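Two structures of succinate-semialdehyde dehydrogenase from Synechococcus sp. compared at one contact. The protein probably oxidises succinic semialdehyde to succinate with a nicotinamide cofactor, as a member of the aldehyde dehydrogenase family. Structure 1 is PDB 4ITB (chain A, 1.40 Å), residues 83-88 and 133-138; structure 2 is PDB 4IT9 (chain B, 1.70 Å), residues 83-88 and 133-138. One frame, after least-squares fit of the local backbone (RMSD 0.04 Å); residues are numbered along the deposited sequences.

Structure 1 (4ITB); sequences IAEAEK and NFPFWQ. With SSN (4-oxobutanoic acid), chain C; NDP (NADPH dihydro-nicotinamide-adenine-dinucleotide phosphate), chain D.
Glu85 reaches from helix 79-103 into the turn that leads from strand 115-129 into helix 137-148, a buried junction beside the active site. CG lies anti to the backbone N (chi1 -180°), and the extended chain carries the carboxylate to the turn, where OE2 accepts from Phe136 N at 2.8 Å and Trp137 N at 2.8 Å, although the place of OE2 is less sure. The other oxygen, OE1, forms a salt bridge with Lys77. One turn on, the methylenes of Lys88 lie over one face of the Trp137 indole, CE 3.7 Å from CZ2. Lys88 NZ hydrogen-bonds Ser421 O, so it holds a residue whose OG binds 4-oxobutanoic acid. The indole N-H points to the ligand's carboxylate: Trp137 NE1 to SSN O1 is 3.0 Å, near the ring plane. Asn133 ND2 donates to SSN O4 (3.1 Å), weakly to NADPH O7N, and to Gln262 O. Phe134 CE1 touches SSN C2 at 3.7 Å. Asn133 ND2 at O4, with Cys264 N also hydrogen-bonded to the ligand, is consistent with the oxyanion hole of aldehyde dehydrogenases.

Structure 2 (4IT9); sequences IAEAEK and NFPFWQ.
Two backbone N-H groups meet one carboxylate oxygen here: Glu85 OE2 accepts from Phe136 N at 2.8 Å and from Trp137 N at 2.7 Å. CG of Glu85 lies anti to the backbone N (chi1 178°), and the extended chain carries the carboxylate to the turn. The other oxygen, OE1, forms a salt bridge with Lys77, and the two oxygens thus divide their work between the turn and a lysine outside it. One turn on, the methylenes of Lys88 lie over one face of the Trp137 indole, CE 3.8 Å from CZ2. Lys88 NZ hydrogen-bonds Ser421 O, and the Trp137 side chain also touches Ser421, so that lysine, indole and serine form one connected group. Asn133 ND2 donates to Gln262 O, which ties this side chain to a residue outside the turn. Near the Phe134 side chain, at about 4 Å, lies a 1,2-ethanediol, probably carried in from the crystallisation liquor.

How the two compare
The bonds to 4-oxobutanoic acid, from Trp137(A) NE1 to SSN O1 (3.0 Å) and from Asn133(A) ND2 to SSN O4 (3.1 Å), have no counterpart in structure 2, where no ligand or ion is modelled at that place. The weak bond from Asn133(A) ND2 to the NADPH amide is likewise found in structure 1 alone; 1,2-ethanediol is bound, wholly or in part, at the cofactor's place in structure 2. Kept in both are the bonds of Glu85(A) OE2 to Phe136(A) N and Trp137(A) N, and of Glu85(B) OE2 to Phe136(B) N and Trp137(B) N. Of the residues touching the ligand, Asn133(A), Phe134(A) and Trp137(A) keep their places within the error, consistent with these side chains being in place without the ligand. Glu85(A), Lys88(A) and Phe136(A) also coincide with their counterparts, and Lys88(A) packs on Trp137(A), as Lys88(B) does on Trp137(B), while Glu87(A), which touches nothing across the contact, lies differently from Glu87(B).

Structure 1 (4ITB)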
loop_
_atom_site.group_PDB
_atom_site.type_symbol
_atom_site.label_atom_id
_atom_site.label_comp_id
_atom_site.label_asym_id
_atom_site.label_seq_id
_atom_site.Cartn_x
_atom_site.Cartn_y
_atom_site.Cartn_z
ATOM N N ILE A 83 -19.796 -17.654 18.791
ATOM C CA ILE A 83 -20.773 -18.097 17.806
ATOM C C ILE A 83 -20.987 -16.993 16.771
ATOM O O ILE A 83 -20.954 -17.251 15.562
ATOM C CB ILE A 83 -22.111 -18.509 18.470
ATOM C CG1 ILE A 83 -21.953 -19.864 19.162
ATOM C CG2 ILE A 83 -23.231 -18.564 17.434
ATOM C CD1 ILE A 83 -23.118 -20.238 20.052
ATOM N N ALA A 84 -21.171 -15.759 17.237
ATOM C CA ALA A 84 -21.327 -14.631 16.323
ATOM C C ALA A 84 -20.101 -14.463 15.434
ATOM O O ALA A 84 -20.220 -14.144 14.250
ATOM C CB ALA A 84 -21.619 -13.335 17.089
ATOM N N GLU A 85 -18.918 -14.694 15.997
ATOM C CA GLU A 85 -17.686 -14.575 15.226
ATOM C C GLU A 85 -17.610 -15.618 14.101
ATOM O O GLU A 85 -17.202 -15.302 12.977
ATOM C CB GLU A 85 -16.452 -14.651 16.127
ATOM C CG GLU A 85 -15.187 -14.521 15.305
ATOM C CD GLU A 85 -13.910 -14.438 16.103
ATOM O OE1 GLU A 85 -13.942 -14.232 17.343
ATOM O OE2 GLU A 85 -12.848 -14.572 15.467
ATOM N N ALA A 86 -18.003 -16.854 14.398
ATOM C CA ALA A 86 -18.043 -17.890 13.371
ATOM C C ALA A 86 -19.068 -17.545 12.284
ATOM O O ALA A 86 -18.827 -17.764 11.093
ATOM C CB ALA A 86 -18.347 -19.238 13.994
ATOM N N GLU A 87 -20.214 -16.998 12.686
ATOM C CA GLU A 87 -21.216 -16.573 11.717
ATOM C C GLU A 87 -20.704 -15.444 10.822
ATOM O O GLU A 87 -20.954 -15.430 9.617
ATOM C CB GLU A 87 -22.502 -16.140 12.435
ATOM C CG GLU A 87 -23.207 -17.263 13.188
ATOM C CD GLU A 87 -23.908 -18.271 12.290
ATOM O OE1 GLU A 87 -24.460 -19.252 12.837
ATOM O OE2 GLU A 87 -23.918 -18.097 11.051
ATOM N N LYS A 88 -19.976 -14.502 11.402
ATOM C CA LYS A 88 -19.462 -13.379 10.634
ATOM C C LYS A 88 -18.374 -13.862 9.664
ATOM O O LYS A 88 -18.249 -13.348 8.540
ATOM C CB LYS A 88 -18.943 -12.294 11.581
ATOM C CG LYS A 88 -18.796 -10.911 10.959
ATOM C CD LYS A 88 -18.365 -9.898 12.009
ATOM C CE LYS A 88 -18.218 -8.513 11.420
ATOM N NZ LYS A 88 -17.947 -7.532 12.509
ATOM N N ASN A 133 -7.416 -12.085 19.210
ATOM C CA ASN A 133 -8.667 -11.510 19.731
ATOM C C ASN A 133 -9.920 -11.854 18.930
ATOM O O ASN A 133 -11.008 -11.955 19.488
ATOM C CB ASN A 133 -8.546 -10.005 20.008
ATOM C CG ASN A 133 -8.348 -9.185 18.758
ATOM O OD1 ASN A 133 -7.780 -9.656 17.765
ATOM N ND2 ASN A 133 -8.807 -7.938 18.799
ATOM N N PHE A 134 -9.748 -12.051 17.627
ATOM C CA PHE A 134 -10.820 -12.560 16.778
ATOM C C PHE A 134 -10.175 -13.651 15.940
ATOM O O PHE A 134 -9.861 -13.460 14.758
ATOM C CB PHE A 134 -11.437 -11.452 15.912
ATOM C CG PHE A 134 -12.188 -10.416 16.706
ATOM C CD1 PHE A 134 -11.573 -9.232 17.085
ATOM C CD2 PHE A 134 -13.499 -10.639 17.084
ATOM C CE1 PHE A 134 -12.260 -8.281 17.832
ATOM C CE2 PHE A 134 -14.199 -9.683 17.827
ATOM C CZ PHE A 134 -13.572 -8.509 18.199
ATOM N N PRO A 135 -9.950 -14.813 16.560
ATOM C CA PRO A 135 -9.060 -15.805 15.946
ATOM C C PRO A 135 -9.627 -16.484 14.702
ATOM O O PRO A 135 -8.856 -17.090 13.960
ATOM C CB PRO A 135 -8.833 -16.814 17.075
ATOM C CG PRO A 135 -10.061 -16.702 17.931
ATOM C CD PRO A 135 -10.501 -15.264 17.850
ATOM N N PHE A 136 -10.939 -16.406 14.487
ATOM C CA PHE A 136 -11.531 -16.870 13.229
ATOM C C PHE A 136 -11.771 -15.708 12.265
ATOM O O PHE A 136 -11.338 -15.741 11.107
ATOM C CB PHE A 136 -12.855 -17.603 13.490
ATOM C CG PHE A 136 -12.703 -19.084 13.748
ATOM C CD1 PHE A 136 -11.899 -19.554 14.785
ATOM C CD2 PHE A 136 -13.394 -20.007 12.975
ATOM C CE1 PHE A 136 -11.779 -20.922 15.033
ATOM C CE2 PHE A 136 -13.276 -21.369 13.222
ATOM C CZ PHE A 136 -12.466 -21.824 14.240
ATOM N N TRP A 137 -12.471 -14.683 12.743
ATOM C CA TRP A 137 -12.883 -13.574 11.889
ATOM C C TRP A 137 -11.713 -12.850 11.230
ATOM O O TRP A 137 -11.770 -12.543 10.049
ATOM C CB TRP A 137 -13.771 -12.615 12.690
ATOM C CG TRP A 137 -13.902 -11.231 12.121
ATOM C CD1 TRP A 137 -13.441 -10.073 12.676
ATOM C CD2 TRP A 137 -14.546 -10.861 10.892
ATOM N NE1 TRP A 137 -13.756 -9.007 11.867
ATOM C CE2 TRP A 137 -14.431 -9.464 10.768
ATOM C CE3 TRP A 137 -15.207 -11.581 9.888
ATOM C CZ2 TRP A 137 -14.958 -8.769 9.677
ATOM C CZ3 TRP A 137 -15.727 -10.890 8.803
ATOM C CH2 TRP A 137 -15.593 -9.499 8.702
ATOM N N GLN A 138 -10.652 -12.566 11.978
ATOM C CA GLN A 138 -9.520 -11.867 11.369
ATOM C C GLN A 138 -8.920 -12.687 10.241
ATOM O O GLN A 138 -8.502 -12.147 9.210
ATOM C CB GLN A 138 -8.437 -11.568 12.397
ATOM C CG GLN A 138 -8.905 -10.781 13.584
ATOM C CD GLN A 138 -8.569 -9.324 13.473
ATOM O OE1 GLN A 138 -8.425 -8.785 12.373
ATOM N NE2 GLN A 138 -8.426 -8.668 14.617
HETATM C C1 SSN C . -13.410 -6.141 14.275
HETATM O O1 SSN C . -13.316 -6.285 13.025
HETATM C C2 SSN C . -12.242 -5.741 15.114
HETATM O O2 SSN C . -14.510 -6.343 14.840
HETATM C C3 SSN C . -10.865 -5.747 14.546
HETATM C C4 SSN C . -9.745 -5.270 15.418
HETATM O O4 SSN C . -9.632 -5.794 16.698
HETATM P PA NDP D . 1.048 -8.883 19.164
HETATM O O1A NDP D . 1.107 -7.719 18.213
HETATM O O2A NDP D . 2.316 -9.321 19.842
HETATM O O5B NDP D . 0.520 -10.166 18.345
HETATM C C5B NDP D . -0.139 -10.108 17.075
HETATM C C4B NDP D . 0.471 -11.119 16.106
HETATM O O4B NDP D . 1.764 -10.649 15.713
HETATM C C3B NDP D . 0.702 -12.505 16.704
HETATM O O3B NDP D . 0.586 -13.479 15.656
HETATM C C2B NDP D . 2.148 -12.408 17.147
HETATM O O2B NDP D . 2.770 -13.675 17.262
HETATM C C1B NDP D . 2.729 -11.668 15.981
HETATM N N9A NDP D . 3.976 -10.945 16.247
HETATM C C8A NDP D . 4.352 -10.311 17.380
HETATM N N7A NDP D . 5.566 -9.726 17.206
HETATM C C5A NDP D . 5.944 -9.967 15.940
HETATM C C6A NDP D . 7.105 -9.656 15.098
HETATM N N6A NDP D . 8.128 -8.920 15.590
HETATM N N1A NDP D . 7.092 -10.119 13.833
HETATM C C2A NDP D . 6.086 -10.846 13.326
HETATM N N3A NDP D . 5.006 -11.185 14.039
HETATM C C4A NDP D . 4.896 -10.772 15.318
HETATM O O3 NDP D . -0.067 -8.605 20.298
HETATM P PN NDP D . -0.048 -8.986 21.876
HETATM O O1N NDP D . 1.323 -8.834 22.500
HETATM O O2N NDP D . -0.811 -10.270 22.061
HETATM O O5D NDP D . -0.985 -7.787 22.399
HETATM C C5D NDP D . -0.366 -6.576 22.835
HETATM C C4D NDP D . -1.228 -5.374 22.470
HETATM O O4D NDP D . -1.314 -5.205 21.050
HETATM C C3D NDP D . -2.670 -5.517 22.923
HETATM O O3D NDP D . -2.853 -5.121 24.279
HETATM C C2D NDP D . -3.370 -4.562 21.987
HETATM O O2D NDP D . -3.151 -3.227 22.461
HETATM C C1D NDP D . -2.628 -4.762 20.670
HETATM N N1N NDP D . -3.336 -5.746 19.822
HETATM C C2N NDP D . -4.097 -5.294 18.815
HETATM C C3N NDP D . -5.017 -6.118 18.167
HETATM C C7N NDP D . -5.854 -5.596 17.035
HETATM O O7N NDP D . -6.928 -6.124 16.781
HETATM N N7N NDP D . -5.413 -4.574 16.309
HETATM C C4N NDP D . -5.197 -7.558 18.582
HETATM C C5N NDP D . -4.122 -7.983 19.468
HETATM C C6N NDP D . -3.243 -7.075 20.040
HETATM P P2B NDP D . 2.980 -14.381 18.688
HETATM O O1X NDP D . 3.714 -15.633 18.317
HETATM O O2X NDP D . 3.843 -13.421 19.486
HETATM O O3X NDP D . 1.636 -14.608 19.314
#

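Structure 2 (4IT9)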
loop_
_atom_site.group_PDB
_atom_site.type_symbol
_atom_site.label_atom_id
_atom_site.label_comp_id
_atom_site.label_asym_id
_atom_site.label_seq_id
_atom_site.Cartn_x
_atom_site.Cartn_y
_atom_site.Cartn_z
ATOM N N ILE B 83 -19.773 -17.637 18.775
ATOM C CA ILE B 83 -20.746 -18.092 17.784
ATOM C C ILE B 83 -20.987 -16.996 16.747
ATOM O O ILE B 83 -20.966 -17.252 15.543
ATOM C CB ILE B 83 -22.069 -18.534 18.449
ATOM C CG1 ILE B 83 -21.875 -19.885 19.141
ATOM C CG2 ILE B 83 -23.192 -18.617 17.424
ATOM C CD1 ILE B 83 -23.088 -20.348 19.930
ATOM N N ALA B 84 -21.193 -15.767 17.212
ATOM C CA ALA B 84 -21.363 -14.637 16.307
ATOM C C ALA B 84 -20.140 -14.476 15.413
ATOM O O ALA B 84 -20.268 -14.150 14.229
ATOM C CB ALA B 84 -21.640 -13.353 17.094
ATOM N N GLU B 85 -18.955 -14.713 15.976
ATOM C CA GLU B 85 -17.709 -14.581 15.215
ATOM C C GLU B 85 -17.615 -15.626 14.102
ATOM O O GLU B 85 -17.153 -15.327 13.003
ATOM C CB GLU B 85 -16.467 -14.666 16.116
ATOM C CG GLU B 85 -15.186 -14.577 15.292
ATOM C CD GLU B 85 -13.906 -14.454 16.086
ATOM O OE1 GLU B 85 -13.928 -14.165 17.304
ATOM O OE2 GLU B 85 -12.850 -14.636 15.451
ATOM N N ALA B 86 -18.057 -16.851 14.388
ATOM C CA ALA B 86 -18.079 -17.896 13.366
ATOM C C ALA B 86 -19.090 -17.541 12.278
ATOM O O ALA B 86 -18.849 -17.764 11.085
ATOM C CB ALA B 86 -18.405 -19.259 13.988
ATOM N N GLU B 87 -20.231 -16.990 12.687
ATOM C CA GLU B 87 -21.235 -16.562 11.717
ATOM C C GLU B 87 -20.702 -15.449 10.819
ATOM O O GLU B 87 -20.968 -15.427 9.611
ATOM C CB GLU B 87 -22.513 -16.107 12.437
ATOM C CG GLU B 87 -23.246 -17.230 13.157
ATOM C CD GLU B 87 -24.361 -16.715 14.057
ATOM O OE1 GLU B 87 -24.315 -15.532 14.457
ATOM O OE2 GLU B 87 -25.286 -17.500 14.361
ATOM N N LYS B 88 -19.955 -14.515 11.400
ATOM C CA LYS B 88 -19.445 -13.393 10.629
ATOM C C LYS B 88 -18.346 -13.875 9.684
ATOM O O LYS B 88 -18.190 -13.337 8.591
ATOM C CB LYS B 88 -18.914 -12.300 11.558
ATOM C CG LYS B 88 -18.747 -10.946 10.885
ATOM C CD LYS B 88 -18.346 -9.896 11.894
ATOM C CE LYS B 88 -18.332 -8.517 11.262
ATOM N NZ LYS B 88 -18.194 -7.459 12.301
ATOM N N ASN B 133 -7.336 -12.063 19.261
ATOM C CA ASN B 133 -8.599 -11.495 19.756
ATOM C C ASN B 133 -9.851 -11.843 18.944
ATOM O O ASN B 133 -10.942 -11.960 19.504
ATOM C CB ASN B 133 -8.473 -9.989 20.035
ATOM C CG ASN B 133 -8.295 -9.171 18.775
ATOM O OD1 ASN B 133 -7.710 -9.633 17.795
ATOM N ND2 ASN B 133 -8.805 -7.937 18.792
ATOM N N PHE B 134 -9.696 -12.033 17.639
ATOM C CA PHE B 134 -10.784 -12.546 16.810
ATOM C C PHE B 134 -10.161 -13.635 15.961
ATOM O O PHE B 134 -9.879 -13.431 14.777
ATOM C CB PHE B 134 -11.405 -11.453 15.933
ATOM C CG PHE B 134 -12.144 -10.393 16.716
ATOM C CD1 PHE B 134 -13.448 -10.608 17.146
ATOM C CD2 PHE B 134 -11.536 -9.185 17.013
ATOM C CE1 PHE B 134 -14.132 -9.623 17.872
ATOM C CE2 PHE B 134 -12.210 -8.197 17.743
ATOM C CZ PHE B 134 -13.508 -8.419 18.163
ATOM N N PRO B 135 -9.943 -14.808 16.566
ATOM C CA PRO B 135 -9.062 -15.802 15.952
ATOM C C PRO B 135 -9.635 -16.484 14.711
ATOM O O PRO B 135 -8.853 -17.062 13.958
ATOM C CB PRO B 135 -8.837 -16.807 17.089
ATOM C CG PRO B 135 -10.086 -16.724 17.898
ATOM C CD PRO B 135 -10.466 -15.264 17.865
ATOM N N PHE B 136 -10.951 -16.431 14.499
ATOM C CA PHE B 136 -11.520 -16.888 13.226
ATOM C C PHE B 136 -11.777 -15.721 12.269
ATOM O O PHE B 136 -11.370 -15.753 11.113
ATOM C CB PHE B 136 -12.833 -17.644 13.449
ATOM C CG PHE B 136 -12.656 -19.109 13.735
ATOM C CD1 PHE B 136 -11.836 -19.540 14.770
ATOM C CD2 PHE B 136 -13.319 -20.060 12.967
ATOM C CE1 PHE B 136 -11.693 -20.900 15.042
ATOM C CE2 PHE B 136 -13.181 -21.411 13.233
ATOM C CZ PHE B 136 -12.368 -21.834 14.268
ATOM N N TRP B 137 -12.467 -14.692 12.755
ATOM C CA TRP B 137 -12.896 -13.589 11.899
ATOM C C TRP B 137 -11.742 -12.866 11.205
ATOM O O TRP B 137 -11.819 -12.599 10.010
ATOM C CB TRP B 137 -13.752 -12.594 12.703
ATOM C CG TRP B 137 -13.861 -11.229 12.083
ATOM C CD1 TRP B 137 -13.308 -10.067 12.549
ATOM C CD2 TRP B 137 -14.568 -10.886 10.886
ATOM N NE1 TRP B 137 -13.631 -9.021 11.713
ATOM C CE2 TRP B 137 -14.400 -9.500 10.680
ATOM C CE3 TRP B 137 -15.323 -11.615 9.962
ATOM C CZ2 TRP B 137 -14.963 -8.830 9.591
ATOM C CZ3 TRP B 137 -15.879 -10.952 8.879
ATOM C CH2 TRP B 137 -15.693 -9.572 8.702
ATOM N N GLN B 138 -10.686 -12.542 11.944
ATOM C CA GLN B 138 -9.548 -11.832 11.347
ATOM C C GLN B 138 -8.939 -12.667 10.235
ATOM O O GLN B 138 -8.479 -12.133 9.223
ATOM C CB GLN B 138 -8.455 -11.555 12.388
ATOM C CG GLN B 138 -8.876 -10.737 13.587
ATOM C CD GLN B 138 -8.879 -9.260 13.303
ATOM O OE1 GLN B 138 -8.795 -8.846 12.150
ATOM N NE2 GLN B 138 -8.969 -8.449 14.355
#